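Local coordinates for beta-lactamase/D-alanine Carboxypeptidase (Yersinia pestis, PDB 3RJU), which probably hydrolyses beta-lactams or trims D-alanine from peptidoglycan peptides, as a serine hydrolase of the beta-lactamase and penicillin-binding protein family, at residues T68-V73 and K256-L261; A76-V81 and R184-A189; P98-K103 and T150-V155. One frame throughout, in Å; residues are numbered along the deposited sequence. Where two conformers were deposited one is given.

Interaction 1: T68-V73 and K256-L261; sequences TSEIMV and KREQAL
With chi1 at 172°, E70 CG lies beside its carbonyl carbon and the extended side chain crosses that of E258 at a slant, E258 CG being anti to its carbonyl carbon (chi1 -75°). The E258 carboxylate lies against the E70 methylenes, with E70 CG 3.4 Å from E258 OE2, and the two carboxylate planes are 29° apart. E70 OE2 and E258 OE2 come within 3.8 Å of each other, a buried approach of like charges. K252 forms a salt bridge with both glutamates and K74 a second one with E70, which would offset much of that repulsion; S254 is hydrogen-bonded to E258, and W239 NE1 donates to E70. One turn on, V73 packs between the helices: its CG1 lies 3.4 Å from R257 NH1 and 3.8 Å from R257 CB, while E258 CG packs against the same methyl at 4.0 Å. A water links the segments, donating to V73 O at 2.9 Å and accepting from R257 NH1 at 3.1 Å. The contact thus seats the short helix 255-258 against helix 64-77. An SxxK pattern, S62 to K65, spans the latter's start, consistent with the nucleophile-bearing helix of serine beta-lactamases and penicillin-binding proteins.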
# COMPACT_ATOMS: atom_id res chain seq x y z
N THR A 68 5.24 -2.68 -4.37
CA THR A 68 5.51 -3.98 -4.99
C THR A 68 5.03 -3.97 -6.43
O THR A 68 5.76 -4.37 -7.33
CB THR A 68 4.83 -5.10 -4.22
OG1 THR A 68 5.07 -4.91 -2.82
CG2 THR A 68 5.37 -6.47 -4.67
N SER A 69 3.81 -3.50 -6.66
CA SER A 69 3.32 -3.40 -8.04
C SER A 69 4.13 -2.41 -8.88
O SER A 69 4.36 -2.63 -10.08
CB SER A 69 1.82 -3.09 -8.07
OG SER A 69 1.11 -4.29 -7.81
N GLU A 70 4.58 -1.31 -8.26
CA GLU A 70 5.45 -0.36 -8.95
C GLU A 70 6.71 -1.05 -9.47
O GLU A 70 7.10 -0.89 -10.62
CB GLU A 70 5.86 0.80 -8.03
CG GLU A 70 6.92 1.71 -8.68
CD GLU A 70 7.23 2.98 -7.94
OE1 GLU A 70 6.82 3.10 -6.80
OE2 GLU A 70 7.93 3.86 -8.51
N ILE A 71 7.36 -1.81 -8.59
CA ILE A 71 8.55 -2.56 -8.97
C ILE A 71 8.26 -3.57 -10.07
O ILE A 71 9.03 -3.68 -11.03
CB ILE A 71 9.21 -3.21 -7.73
CG1 ILE A 71 9.77 -2.11 -6.83
CG2 ILE A 71 10.32 -4.20 -8.14
CD1 ILE A 71 10.22 -2.59 -5.47
N MSE A 72 7.14 -4.29 -9.97
CA MSE A 72 6.76 -5.21 -11.03
C MSE A 72 6.61 -4.47 -12.37
O MSE A 72 7.13 -4.91 -13.40
CB MSE A 72 5.46 -5.93 -10.70
CG MSE A 72 5.03 -6.93 -11.77
SE MSE A 72 3.26 -7.66 -11.40
CE MSE A 72 2.24 -6.00 -11.49
N VAL A 73 5.92 -3.34 -12.36
CA VAL A 73 5.71 -2.57 -13.59
C VAL A 73 7.04 -2.06 -14.15
O VAL A 73 7.28 -2.12 -15.37
CB VAL A 73 4.70 -1.42 -13.33
CG1 VAL A 73 4.73 -0.39 -14.45
CG2 VAL A 73 3.30 -2.00 -13.14
N LYS A 256 1.00 5.87 -15.28
CA LYS A 256 -0.22 5.35 -15.90
C LYS A 256 -0.25 3.84 -15.94
O LYS A 256 -1.29 3.23 -15.71
CB LYS A 256 -0.47 5.97 -17.28
CG LYS A 256 -1.03 7.37 -17.17
CD LYS A 256 -1.21 8.04 -18.52
CE LYS A 256 -1.89 9.39 -18.35
NZ LYS A 256 -1.88 10.20 -19.61
N ARG A 257 0.89 3.22 -16.23
CA ARG A 257 0.94 1.76 -16.22
C ARG A 257 0.72 1.24 -14.80
O ARG A 257 0.05 0.23 -14.59
CB ARG A 257 2.27 1.24 -16.79
CG ARG A 257 2.31 1.27 -18.32
CD ARG A 257 3.65 0.77 -18.84
NE ARG A 257 4.62 1.86 -18.92
CZ ARG A 257 5.74 1.94 -18.21
NH1 ARG A 257 6.06 0.99 -17.31
NH2 ARG A 257 6.53 2.99 -18.37
N GLU A 258 1.26 1.94 -13.81
CA GLU A 258 1.10 1.48 -12.44
C GLU A 258 -0.35 1.52 -12.01
O GLU A 258 -0.76 0.72 -11.18
CB GLU A 258 1.93 2.32 -11.48
CG GLU A 258 3.42 1.99 -11.56
CD GLU A 258 4.24 2.91 -10.69
OE1 GLU A 258 3.83 3.18 -9.54
OE2 GLU A 258 5.31 3.37 -11.16
N GLN A 259 -1.11 2.46 -12.57
CA GLN A 259 -2.51 2.67 -12.17
C GLN A 259 -3.51 2.09 -13.15
O GLN A 259 -4.72 2.34 -13.06
CB GLN A 259 -2.77 4.17 -11.91
CG GLN A 259 -1.97 4.66 -10.73
CD GLN A 259 -2.37 6.04 -10.26
OE1 GLN A 259 -2.58 6.95 -11.07
NE2 GLN A 259 -2.47 6.21 -8.94
N ALA A 260 -3.01 1.27 -14.08
CA ALA A 260 -3.89 0.60 -15.03
C ALA A 260 -4.85 -0.34 -14.30
O ALA A 260 -4.47 -1.02 -13.34
CB ALA A 260 -3.07 -0.18 -16.06
N LEU A 261 -6.08 -0.39 -14.78
CA LEU A 261 -7.08 -1.23 -14.16
C LEU A 261 -7.25 -2.51 -14.95
O LEU A 261 -7.29 -2.49 -16.18
CB LEU A 261 -8.40 -0.49 -14.10
CG LEU A 261 -8.28 0.76 -13.23
CD1 LEU A 261 -9.55 1.55 -13.36
CD2 LEU A 261 -8.01 0.39 -11.77
O HOH W 1 5.28 -2.02 -17.40

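Interaction 2: A76-V81 and R184-A189; sequences ADDGIV and RDKITA
K186 reaches D78 with the end of its side chain: the ammonium NZ lies 2.7 Å from D78 OD2, in a salt bridge that is also a hydrogen bond to the syn lone pair of that oxygen. The two side chains approach from opposite directions, and K186 CE follows at 3.4 Å from D78 OD2. Since the second oxygen, D78 OD1, is 3.9 Å from K186 NZ, the grip is one-sided. A bend at chi2 (-56°) shapes the lysine chain as it reaches across to D78, the CA atoms of D78 and K186 being 11.3 Å apart. The neighbouring polar groups have other partners. In one of its two conformers R184 holds D185 side-on, its NE 2.8 Å from D185 OD1 and its NH2 3.1 Å from the same atom, while D185 OD2 is bridged by K177. D77 pairs with R253, and the carbonyl O of K186 accepts from K74. Behind D78, G79 takes positive phi (79°) in the Schellman motif that closes helix 64-77, its N bonded to A76 O at 3.0 Å. With only 65 Å² buried, the link between this helix end and helix 179-191 is almost purely electrostatic, and at the surface its strength would probably be moderated by solvent.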
# COMPACT_ATOMS: atom_id res chain seq x y z
N ALA A 76 8.90 -4.95 -15.65
CA ALA A 76 8.26 -5.34 -16.91
C ALA A 76 8.70 -4.40 -18.03
O ALA A 76 8.99 -4.84 -19.14
CB ALA A 76 6.74 -5.34 -16.77
N ASP A 77 8.76 -3.10 -17.75
CA ASP A 77 9.25 -2.17 -18.76
C ASP A 77 10.70 -2.46 -19.14
O ASP A 77 11.09 -2.28 -20.31
CB ASP A 77 9.10 -0.73 -18.28
CG ASP A 77 9.48 0.27 -19.35
OD1 ASP A 77 8.76 0.36 -20.37
OD2 ASP A 77 10.50 0.97 -19.17
N ASP A 78 11.48 -2.92 -18.17
CA ASP A 78 12.88 -3.30 -18.40
C ASP A 78 13.02 -4.61 -19.18
O ASP A 78 14.14 -4.98 -19.59
CB ASP A 78 13.62 -3.51 -17.07
CG ASP A 78 13.86 -2.22 -16.31
OD1 ASP A 78 13.74 -1.11 -16.89
OD2 ASP A 78 14.20 -2.32 -15.10
N GLY A 79 11.92 -5.33 -19.36
CA GLY A 79 11.97 -6.64 -20.00
C GLY A 79 12.43 -7.77 -19.09
O GLY A 79 12.72 -8.87 -19.57
N ILE A 80 12.51 -7.51 -17.79
CA ILE A 80 12.97 -8.50 -16.80
C ILE A 80 11.87 -9.47 -16.33
O ILE A 80 12.13 -10.65 -16.03
CB ILE A 80 13.64 -7.81 -15.60
CG1 ILE A 80 14.97 -7.18 -16.05
CG2 ILE A 80 13.84 -8.78 -14.45
CD1 ILE A 80 15.59 -6.27 -15.02
N VAL A 81 10.63 -8.99 -16.27
CA VAL A 81 9.47 -9.86 -16.10
C VAL A 81 8.41 -9.45 -17.08
O VAL A 81 8.53 -8.41 -17.72
CB VAL A 81 8.85 -9.80 -14.67
CG1 VAL A 81 9.88 -10.15 -13.61
CG2 VAL A 81 8.19 -8.44 -14.40
N ARG A 184 15.19 -0.12 -2.87
CA ARG A 184 16.14 0.97 -2.85
C ARG A 184 16.42 1.48 -4.27
O ARG A 184 16.29 2.67 -4.55
CB ARG A 184 17.44 0.49 -2.18
CG ARG A 184 18.53 1.54 -2.07
CD ARG A 184 19.87 0.89 -1.78
NE ARG A 184 20.27 0.01 -2.89
CZ ARG A 184 21.22 -0.92 -2.82
NH1 ARG A 184 21.88 -1.12 -1.68
NH2 ARG A 184 21.51 -1.65 -3.88
N ASP A 185 16.77 0.58 -5.18
CA ASP A 185 17.22 0.99 -6.51
C ASP A 185 16.12 1.53 -7.42
O ASP A 185 16.35 2.46 -8.22
CB ASP A 185 17.95 -0.17 -7.23
CG ASP A 185 19.20 -0.61 -6.50
OD1 ASP A 185 19.67 0.13 -5.60
OD2 ASP A 185 19.73 -1.70 -6.83
N LYS A 186 14.92 0.95 -7.31
CA LYS A 186 13.81 1.35 -8.17
C LYS A 186 12.95 2.47 -7.59
O LYS A 186 12.30 3.19 -8.34
CB LYS A 186 12.91 0.15 -8.51
CG LYS A 186 13.53 -0.87 -9.46
CD LYS A 186 13.97 -0.20 -10.73
CE LYS A 186 14.02 -1.18 -11.89
NZ LYS A 186 14.46 -0.49 -13.14
N ILE A 187 12.93 2.60 -6.26
CA ILE A 187 12.01 3.54 -5.64
C ILE A 187 12.67 4.57 -4.72
O ILE A 187 12.63 5.78 -4.98
CB ILE A 187 10.90 2.82 -4.85
CG1 ILE A 187 10.09 1.94 -5.79
CG2 ILE A 187 9.98 3.86 -4.18
CD1 ILE A 187 8.92 1.19 -5.11
N THR A 188 13.24 4.11 -3.62
CA THR A 188 13.62 5.03 -2.55
C THR A 188 14.88 5.86 -2.84
O THR A 188 14.92 7.04 -2.51
CB THR A 188 13.73 4.32 -1.18
OG1 THR A 188 14.87 3.45 -1.16
CG2 THR A 188 12.44 3.53 -0.88
N ALA A 189 15.91 5.25 -3.42
CA ALA A 189 17.12 6.01 -3.69
C ALA A 189 16.91 7.14 -4.73
O ALA A 189 17.34 8.28 -4.50
CB ALA A 189 18.30 5.09 -4.07

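Interaction 3: P98-K103 and T150-V155; sequences PSYSAK and TVPPGV
Two irregular loops come together where the CA atoms of Y100 and P152 are 5.3 Å apart, with P152 opening a type II beta turn that runs to V155 and no hydrogen bond joining the two segments. The contact belongs mainly to the Y100 side chain. Its CG is anti to the backbone N (chi1 171°), which swings the ring alongside P152, the two side chains pointing the same way. The pyrrolidine meets one ring face: P152 CD stands 3.9 Å from the ring centroid and 8° off the normal, a nearly vertical CH-pi contact, with P152 N over the same face but offset toward the rim. P152 CB leans on the ring as well, 3.7 Å from Y100 CD2. Nearer the backbone, Y100 CB approaches V151 O at 3.6 Å and, more loosely, P153 CD at 4.3 Å. T150 O and the V151 carbonyl carbon approach the ring obliquely, T150 O lying 3.5 Å from Y100 CE1. Q104 packs on both prolines, and P98 touches V149, extending the same seam between the loops. Past the prolines, G154 adopts positive phi (75°) at the third position of the turn, as type II turns require, and its backbone bonds to T115. The arrangement is a tyrosine-proline CH-pi contact joining two surface loops: the one between helices 64-77 and 108-113, and the one that leads from helix 137-144 into strand 156-158.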
# COMPACT_ATOMS: atom_id res chain seq x y z
N PRO A 98 1.77 -24.91 -7.24
CA PRO A 98 0.50 -25.51 -7.64
C PRO A 98 -0.34 -24.58 -8.51
O PRO A 98 -0.24 -23.35 -8.43
CB PRO A 98 -0.20 -25.76 -6.30
CG PRO A 98 0.32 -24.65 -5.43
CD PRO A 98 1.78 -24.54 -5.81
N SER A 99 -1.19 -25.18 -9.32
CA SER A 99 -2.07 -24.45 -10.22
C SER A 99 -3.42 -25.11 -10.21
O SER A 99 -3.54 -26.32 -10.00
CB SER A 99 -1.52 -24.49 -11.64
OG SER A 99 -1.37 -25.83 -12.07
N TYR A 100 -4.45 -24.32 -10.48
CA TYR A 100 -5.79 -24.83 -10.53
C TYR A 100 -5.89 -25.94 -11.58
O TYR A 100 -6.45 -27.01 -11.32
CB TYR A 100 -6.78 -23.72 -10.86
CG TYR A 100 -8.13 -24.30 -11.13
CD1 TYR A 100 -8.90 -24.83 -10.09
CD2 TYR A 100 -8.63 -24.37 -12.42
CE1 TYR A 100 -10.14 -25.40 -10.33
CE2 TYR A 100 -9.85 -24.92 -12.68
CZ TYR A 100 -10.60 -25.44 -11.64
OH TYR A 100 -11.82 -26.00 -11.90
N SER A 101 -5.32 -25.68 -12.76
CA SER A 101 -5.16 -26.69 -13.83
C SER A 101 -3.93 -26.34 -14.67
O SER A 101 -3.41 -25.22 -14.61
CB SER A 101 -6.41 -26.76 -14.72
OG SER A 101 -6.53 -25.59 -15.51
N ALA A 102 -3.47 -27.30 -15.47
CA ALA A 102 -2.21 -27.15 -16.19
C ALA A 102 -2.12 -25.85 -17.00
O ALA A 102 -1.08 -25.16 -17.00
CB ALA A 102 -1.95 -28.37 -17.08
N LYS A 103 -3.20 -25.51 -17.69
CA LYS A 103 -3.20 -24.37 -18.59
C LYS A 103 -3.66 -23.08 -17.92
O LYS A 103 -3.76 -22.04 -18.58
CB LYS A 103 -4.08 -24.65 -19.82
CG LYS A 103 -3.72 -25.93 -20.59
CD LYS A 103 -2.31 -25.90 -21.16
CE LYS A 103 -2.01 -27.19 -21.92
NZ LYS A 103 -0.65 -27.22 -22.53
N THR A 150 -7.52 -24.40 -5.54
CA THR A 150 -8.78 -24.98 -5.97
C THR A 150 -9.75 -24.03 -6.67
O THR A 150 -10.86 -24.42 -7.02
CB THR A 150 -9.51 -25.66 -4.79
OG1 THR A 150 -9.81 -24.68 -3.79
CG2 THR A 150 -8.63 -26.76 -4.19
N VAL A 151 -9.34 -22.79 -6.90
CA VAL A 151 -10.15 -21.88 -7.70
C VAL A 151 -9.31 -21.41 -8.89
O VAL A 151 -8.10 -21.16 -8.75
CB VAL A 151 -10.63 -20.67 -6.90
CG1 VAL A 151 -9.47 -19.89 -6.41
CG2 VAL A 151 -11.53 -19.78 -7.74
N PRO A 152 -9.92 -21.29 -10.06
CA PRO A 152 -9.11 -20.81 -11.19
C PRO A 152 -8.71 -19.34 -11.01
O PRO A 152 -9.42 -18.59 -10.35
CB PRO A 152 -10.03 -20.95 -12.39
CG PRO A 152 -11.41 -21.12 -11.85
CD PRO A 152 -11.31 -21.62 -10.45
N PRO A 153 -7.60 -18.94 -11.63
CA PRO A 153 -7.18 -17.54 -11.49
C PRO A 153 -8.06 -16.57 -12.29
O PRO A 153 -8.66 -16.94 -13.30
CB PRO A 153 -5.74 -17.56 -12.02
CG PRO A 153 -5.77 -18.68 -13.07
CD PRO A 153 -6.75 -19.72 -12.54
N GLY A 154 -8.15 -15.32 -11.83
CA GLY A 154 -8.92 -14.31 -12.53
C GLY A 154 -10.42 -14.44 -12.41
O GLY A 154 -11.16 -13.84 -13.19
N VAL A 155 -10.88 -15.21 -11.42
CA VAL A 155 -12.30 -15.47 -11.25
C VAL A 155 -12.87 -14.81 -10.01
O VAL A 155 -13.98 -14.26 -10.04
CB VAL A 155 -12.57 -16.99 -11.24
CG1 VAL A 155 -14.00 -17.32 -10.79
CG2 VAL A 155 -12.30 -17.56 -12.63

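Interactions 1 and 2 share helix 64-77 and touch: its middle meets helix 255-258 in interaction 1, and its C-terminal end faces helix 179-191 in interaction 2. Their centres lie 11 Å apart, and I187 of the second packs on E70 and I71 of the first. Interaction 3 is separate, its centre 23 Å from that of interaction 1 and 28 Å from that of interaction 2, with no touch to either. Along the chain the contacts are nested, 98-103/150-155 inside 76-81/184-189 inside 68-73/256-261. A buried contact and a surface salt bridge therefore tie distant chain parts to one helix, while the third joins peripheral loops within the same beta-lactamase-family fold.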